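Local coordinates for xylose isomerase-like TIM barrel domain-containing protein (Thermus thermophilus, PDB 3AYV) that is of unknown biochemical function but binds several zinc ions in a TIM barrel, probably resembles AP endonucleases, and may help protect against oxidative stress, at residues D91-P105 / G130-E144. Sequence-based numbering, arbitrary orientation.
Sequences DRAVFHSGIPHGRTP and GVRLLLENSHEPHPE. With ZN (zinc ion), chain E; ZN (zinc ion), chain F.
Phe95 packs against Leu133 and Leu135 on the outward face of parallel TIM-barrel strands 92-96 and 132-136. Phe95 CG sits between the backbone N and carbonyl carbon (chi1 75°), turning the ring toward strand 132-136; Leu135 CD1 makes an off-centre CH-pi contact 4.1 Å from the Phe95 ring centroid, while Phe95 CE1 meets Leu133 CG. Flat and branched apolar groups suit this layer beneath the helices. Inside, Val94 CG2 packs on Leu134 CD1. Main-chain bonds alternate between the strands. At their C-terminal ends, His96 NE2, an imidazole ligand, and Glu136 OE1 bind one zinc ion, joined by His55, with ring and carboxylate nearly perpendicular; a second oxygen lets Glu136 reach another zinc. Beyond, Ser97 OG donates to Glu140 OE2 (2.6 Å) on that oxygen's anti side, 27° out of the carboxylate plane, while Glu140 OE1 accepts from Ser138 N through its syn lone pair. A water links Ser97 N, Glu136 O, Ser138 OG and Glu140 OE2. An alanine at Glu140 would probably cost Ser97 OG and Ser138 N their shared acceptor. Outermost, His101 ND1 bonds His139 ND1 (3.1 Å), either donating. The zinc ligands mark a metal site at the barrel's C-terminal mouth; Glu140 separately joins the following loops.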
loop_
_atom_site.group_PDB
_atom_site.type_symbol
_atom_site.label_atom_id
_atom_site.label_comp_id
_atom_site.label_asym_id
_atom_site.label_seq_id
_atom_site.Cartn_x
_atom_site.Cartn_y
_atom_site.Cartn_z
ATOM N N ASP A 91 6.612 10.773 -1.012
ATOM C CA ASP A 91 5.398 11.585 -0.964
ATOM C C ASP A 91 4.326 10.917 -0.101
ATOM O O ASP A 91 3.584 11.600 0.609
ATOM C CB ASP A 91 4.876 11.986 -2.361
ATOM C CG ASP A 91 4.489 10.781 -3.258
ATOM O OD1 ASP A 91 4.685 9.592 -2.888
ATOM O OD2 ASP A 91 3.960 11.048 -4.362
ATOM N N ARG A 92 4.315 9.580 -0.129
ATOM C CA ARG A 92 3.265 8.797 0.556
ATOM C C ARG A 92 3.873 7.587 1.255
ATOM O O ARG A 92 4.943 7.093 0.851
ATOM C CB ARG A 92 2.249 8.304 -0.486
ATOM C CG ARG A 92 1.464 9.414 -1.153
ATOM C CD ARG A 92 0.945 9.033 -2.537
ATOM N NE ARG A 92 0.064 10.102 -3.016
ATOM C CZ ARG A 92 -1.010 9.931 -3.782
ATOM N NH1 ARG A 92 -1.382 8.724 -4.172
ATOM N NH2 ARG A 92 -1.729 10.995 -4.143
ATOM N N ALA A 93 3.184 7.097 2.300
ATOM C CA ALA A 93 3.616 5.882 3.007
ATOM C C ALA A 93 2.375 5.049 3.215
ATOM O O ALA A 93 1.347 5.556 3.719
ATOM C CB ALA A 93 4.278 6.209 4.372
ATOM N N VAL A 94 2.464 3.776 2.848
ATOM C CA VAL A 94 1.285 2.897 2.863
ATOM C C VAL A 94 1.450 1.900 4.000
ATOM O O VAL A 94 2.563 1.412 4.245
ATOM C CB VAL A 94 1.177 2.108 1.534
ATOM C CG1 VAL A 94 -0.035 1.168 1.563
ATOM C CG2 VAL A 94 1.056 3.078 0.331
ATOM N N PHE A 95 0.339 1.571 4.677
ATOM C CA PHE A 95 0.402 0.622 5.790
ATOM C C PHE A 95 -0.912 -0.169 5.830
ATOM O O PHE A 95 -1.923 0.220 5.204
ATOM C CB PHE A 95 0.691 1.345 7.132
ATOM C CG PHE A 95 -0.503 2.083 7.679
ATOM C CD1 PHE A 95 -0.832 3.347 7.190
ATOM C CD2 PHE A 95 -1.308 1.511 8.671
ATOM C CE1 PHE A 95 -1.954 4.023 7.655
ATOM C CE2 PHE A 95 -2.442 2.185 9.159
ATOM C CZ PHE A 95 -2.761 3.449 8.649
ATOM N N HIS A 96 -0.882 -1.314 6.516
ATOM C CA HIS A 96 -2.077 -2.154 6.672
ATOM C C HIS A 96 -2.735 -1.902 8.020
ATOM O O HIS A 96 -2.071 -1.423 8.940
ATOM C CB HIS A 96 -1.660 -3.639 6.685
ATOM C CG HIS A 96 -1.146 -4.137 5.375
ATOM N ND1 HIS A 96 -0.814 -5.461 5.178
ATOM C CD2 HIS A 96 -0.930 -3.516 4.194
ATOM C CE1 HIS A 96 -0.388 -5.629 3.937
ATOM N NE2 HIS A 96 -0.437 -4.464 3.325
ATOM N N SER A 97 -4.011 -2.279 8.168
ATOM C CA SER A 97 -4.701 -2.058 9.468
ATOM C C SER A 97 -4.228 -2.965 10.613
ATOM O O SER A 97 -4.466 -2.653 11.795
ATOM C CB SER A 97 -6.226 -2.182 9.310
ATOM O OG SER A 97 -6.610 -3.558 9.250
ATOM N N GLY A 98 -3.607 -4.088 10.275
ATOM C CA GLY A 98 -3.181 -5.037 11.302
ATOM C C GLY A 98 -4.241 -6.107 11.589
ATOM O O GLY A 98 -3.982 -7.057 12.343
ATOM N N ILE A 99 -5.413 -5.973 10.972
ATOM C CA ILE A 99 -6.518 -6.927 11.244
ATOM C C ILE A 99 -6.093 -8.363 10.821
ATOM O O ILE A 99 -5.511 -8.539 9.747
ATOM C CB ILE A 99 -7.836 -6.477 10.590
ATOM C CG1 ILE A 99 -9.022 -7.253 11.208
ATOM C CG2 ILE A 99 -7.800 -6.678 9.021
ATOM C CD1 ILE A 99 -10.412 -6.892 10.594
ATOM N N PRO A 100 -6.315 -9.361 11.695
ATOM C CA PRO A 100 -6.044 -10.778 11.348
ATOM C C PRO A 100 -6.980 -11.222 10.249
ATOM O O PRO A 100 -8.054 -10.667 10.099
ATOM C CB PRO A 100 -6.441 -11.550 12.621
ATOM C CG PRO A 100 -6.465 -10.550 13.718
ATOM C CD PRO A 100 -6.813 -9.209 13.079
ATOM N N HIS A 101 -6.597 -12.251 9.505
ATOM C CA HIS A 101 -7.500 -12.795 8.532
ATOM C C HIS A 101 -8.721 -13.437 9.194
ATOM O O HIS A 101 -8.598 -14.024 10.265
ATOM C CB HIS A 101 -6.797 -13.894 7.730
ATOM C CG HIS A 101 -7.709 -14.509 6.748
ATOM N ND1 HIS A 101 -8.102 -13.849 5.597
ATOM C CD2 HIS A 101 -8.418 -15.659 6.790
ATOM C CE1 HIS A 101 -8.984 -14.596 4.953
ATOM N NE2 HIS A 101 -9.189 -15.699 5.656
ATOM N N GLY A 102 -9.879 -13.315 8.554
ATOM C CA GLY A 102 -11.058 -14.088 8.946
ATOM C C GLY A 102 -11.899 -13.519 10.078
ATOM O O GLY A 102 -12.705 -14.245 10.681
ATOM N N ARG A 103 -11.755 -12.220 10.370
ATOM C CA ARG A 103 -12.658 -11.593 11.329
ATOM C C ARG A 103 -14.033 -11.419 10.685
ATOM O O ARG A 103 -14.132 -11.240 9.456
ATOM C CB ARG A 103 -12.131 -10.219 11.789
ATOM C CG ARG A 103 -10.735 -10.242 12.426
ATOM C CD ARG A 103 -10.534 -11.428 13.395
ATOM N NE ARG A 103 -10.928 -11.097 14.747
ATOM C CZ ARG A 103 -11.045 -11.984 15.741
ATOM N NH1 ARG A 103 -10.830 -13.294 15.544
ATOM N NH2 ARG A 103 -11.386 -11.554 16.931
ATOM N N THR A 104 -15.091 -11.438 11.502
ATOM C CA THR A 104 -16.435 -11.155 11.019
ATOM C C THR A 104 -16.578 -9.657 10.752
ATOM O O THR A 104 -15.754 -8.875 11.218
ATOM C CB THR A 104 -17.523 -11.528 12.071
ATOM O OG1 THR A 104 -17.356 -10.710 13.241
ATOM C CG2 THR A 104 -17.396 -13.016 12.466
ATOM N N PRO A 105 -17.601 -9.259 9.983
ATOM C CA PRO A 105 -17.864 -7.816 9.838
ATOM C C PRO A 105 -17.980 -7.080 11.172
ATOM O O PRO A 105 -17.506 -5.938 11.279
ATOM C CB PRO A 105 -19.194 -7.795 9.066
ATOM C CG PRO A 105 -19.042 -9.008 8.121
ATOM C CD PRO A 105 -18.458 -10.055 9.073
ATOM N N GLY A 130 5.654 15.704 6.545
ATOM C CA GLY A 130 5.143 16.065 5.244
ATOM C C GLY A 130 4.912 14.857 4.345
ATOM O O GLY A 130 4.927 14.977 3.126
ATOM N N VAL A 131 4.684 13.704 4.962
ATOM C CA VAL A 131 4.431 12.445 4.244
ATOM C C VAL A 131 2.937 12.138 4.367
ATOM O O VAL A 131 2.361 12.206 5.467
ATOM C CB VAL A 131 5.261 11.305 4.873
ATOM C CG1 VAL A 131 4.916 9.931 4.230
ATOM C CG2 VAL A 131 6.783 11.619 4.797
ATOM N N ARG A 132 2.294 11.842 3.237
ATOM C CA ARG A 132 0.869 11.515 3.224
ATOM C C ARG A 132 0.690 10.034 3.614
ATOM O O ARG A 132 1.290 9.169 2.980
ATOM C CB ARG A 132 0.318 11.737 1.816
ATOM C CG ARG A 132 -1.115 11.259 1.559
ATOM C CD ARG A 132 -2.143 12.026 2.420
ATOM N NE ARG A 132 -3.511 11.765 1.977
ATOM C CZ ARG A 132 -4.592 12.210 2.613
ATOM N NH1 ARG A 132 -4.444 12.945 3.705
ATOM N NH2 ARG A 132 -5.820 11.920 2.165
ATOM N N LEU A 133 -0.117 9.764 4.649
ATOM C CA LEU A 133 -0.272 8.391 5.181
ATOM C C LEU A 133 -1.469 7.736 4.539
ATOM O O LEU A 133 -2.541 8.335 4.458
ATOM C CB LEU A 133 -0.481 8.428 6.698
ATOM C CG LEU A 133 -0.298 7.166 7.526
ATOM C CD1 LEU A 133 1.150 6.622 7.409
ATOM C CD2 LEU A 133 -0.648 7.395 8.999
ATOM N N LEU A 134 -1.301 6.491 4.088
ATOM C CA LEU A 134 -2.382 5.814 3.371
ATOM C C LEU A 134 -2.613 4.453 3.980
ATOM O O LEU A 134 -1.687 3.671 4.108
ATOM C CB LEU A 134 -2.050 5.618 1.884
ATOM C CG LEU A 134 -1.649 6.883 1.123
ATOM C CD1 LEU A 134 -1.029 6.496 -0.210
ATOM C CD2 LEU A 134 -2.897 7.757 0.937
ATOM N N LEU A 135 -3.864 4.175 4.318
ATOM C CA LEU A 135 -4.252 2.845 4.801
ATOM C C LEU A 135 -4.728 1.980 3.645
ATOM O O LEU A 135 -5.607 2.382 2.877
ATOM C CB LEU A 135 -5.379 3.020 5.853
ATOM C CG LEU A 135 -6.082 1.788 6.446
ATOM C CD1 LEU A 135 -5.042 0.836 7.037
ATOM C CD2 LEU A 135 -7.056 2.274 7.488
ATOM N N GLU A 136 -4.157 0.772 3.535
ATOM C CA GLU A 136 -4.470 -0.164 2.437
ATOM C C GLU A 136 -5.392 -1.269 2.967
ATOM O O GLU A 136 -5.215 -1.704 4.116
ATOM C CB GLU A 136 -3.155 -0.769 1.937
ATOM C CG GLU A 136 -3.295 -1.782 0.857
ATOM C CD GLU A 136 -2.031 -2.598 0.646
ATOM O OE1 GLU A 136 -0.948 -2.241 1.129
ATOM O OE2 GLU A 136 -2.119 -3.620 -0.027
ATOM N N ASN A 137 -6.390 -1.694 2.177
ATOM C CA ASN A 137 -7.206 -2.840 2.611
ATOM C C ASN A 137 -6.359 -4.115 2.504
ATOM O O ASN A 137 -5.581 -4.278 1.552
ATOM C CB ASN A 137 -8.490 -2.994 1.772
ATOM C CG ASN A 137 -8.212 -3.159 0.271
ATOM O OD1 ASN A 137 -7.663 -2.261 -0.365
ATOM N ND2 ASN A 137 -8.583 -4.328 -0.293
ATOM N N SER A 138 -6.556 -5.011 3.468
ATOM C CA SER A 138 -5.883 -6.296 3.507
ATOM C C SER A 138 -6.925 -7.395 3.741
ATOM O O SER A 138 -7.506 -7.893 2.772
ATOM C CB SER A 138 -4.747 -6.285 4.548
ATOM O OG SER A 138 -5.219 -5.927 5.847
ATOM N N HIS A 139 -7.256 -7.671 5.001
ATOM C CA HIS A 139 -8.157 -8.747 5.369
ATOM C C HIS A 139 -9.530 -8.298 5.843
ATOM O O HIS A 139 -10.310 -9.142 6.276
ATOM C CB HIS A 139 -7.502 -9.657 6.447
ATOM C CG HIS A 139 -6.245 -10.300 5.965
ATOM N ND1 HIS A 139 -6.243 -11.457 5.216
ATOM C CD2 HIS A 139 -4.949 -9.907 6.059
ATOM C CE1 HIS A 139 -4.998 -11.766 4.891
ATOM N NE2 HIS A 139 -4.193 -10.838 5.390
ATOM N N GLU A 140 -9.844 -6.994 5.740
ATOM C CA GLU A 140 -11.155 -6.516 6.204
ATOM C C GLU A 140 -12.224 -7.159 5.330
ATOM O O GLU A 140 -12.059 -7.237 4.112
ATOM C CB GLU A 140 -11.294 -4.976 6.149
ATOM C CG GLU A 140 -10.303 -4.206 7.052
ATOM C CD GLU A 140 -8.918 -4.080 6.435
ATOM O OE1 GLU A 140 -8.696 -4.516 5.285
ATOM O OE2 GLU A 140 -8.019 -3.549 7.122
ATOM N N PRO A 141 -13.292 -7.663 5.956
ATOM C CA PRO A 141 -14.300 -8.309 5.099
ATOM C C PRO A 141 -15.090 -7.342 4.194
ATOM O O PRO A 141 -15.557 -7.767 3.134
ATOM C CB PRO A 141 -15.191 -9.080 6.090
ATOM C CG PRO A 141 -14.884 -8.535 7.462
ATOM C CD PRO A 141 -13.459 -7.971 7.392
ATOM N N HIS A 142 -15.189 -6.062 4.577
ATOM C CA HIS A 142 -16.027 -5.081 3.884
ATOM C C HIS A 142 -15.471 -3.684 4.185
ATOM O O HIS A 142 -14.934 -3.450 5.281
ATOM C CB HIS A 142 -17.499 -5.198 4.381
ATOM C CG HIS A 142 -18.475 -4.339 3.633
ATOM N ND1 HIS A 142 -18.615 -2.981 3.855
ATOM C CD2 HIS A 142 -19.373 -4.654 2.663
ATOM C CE1 HIS A 142 -19.532 -2.492 3.037
ATOM N NE2 HIS A 142 -20.015 -3.489 2.308
ATOM N N PRO A 143 -15.571 -2.756 3.211
ATOM C CA PRO A 143 -15.000 -1.412 3.335
ATOM C C PRO A 143 -15.609 -0.600 4.482
ATOM O O PRO A 143 -14.992 0.375 4.941
ATOM C CB PRO A 143 -15.286 -0.760 1.967
ATOM C CG PRO A 143 -16.363 -1.608 1.346
ATOM C CD PRO A 143 -16.116 -2.994 1.861
ATOM N N GLU A 144 -16.790 -1.006 4.962
ATOM C CA GLU A 144 -17.418 -0.329 6.116
ATOM C C GLU A 144 -16.534 -0.316 7.369
ATOM O O GLU A 144 -16.716 0.553 8.216
ATOM C CB GLU A 144 -18.775 -0.948 6.453
ATOM C CG GLU A 144 -18.594 -2.307 7.112
ATOM C CD GLU A 144 -19.869 -3.065 7.363
ATOM O OE1 GLU A 144 -20.965 -2.518 7.084
ATOM O OE2 GLU A 144 -19.765 -4.227 7.847
HETATM ZN ZN ZN E . 0.261 -3.755 1.152
HETATM ZN ZN ZN F . -1.278 -4.096 -1.910
HETATM O O HOH W 1 3.629 14.375 0.831
HETATM O O HOH W 2 -5.601 -3.350 6.045
HETATM O O HOH W 3 -3.783 -6.356 8.194
HETATM O O HOH W 4 -10.464 -10.072 8.883
HETATM O O HOH W 5 -10.680 -11.871 6.038
HETATM O O HOH W 6 -17.309 -4.567 8.908
HETATM O O HOH W 7 0.988 -4.098 -0.791
HETATM O O HOH W 8 1.134 -6.053 1.113
HETATM O O HOH W 9 -0.170 -6.241 -2.081
#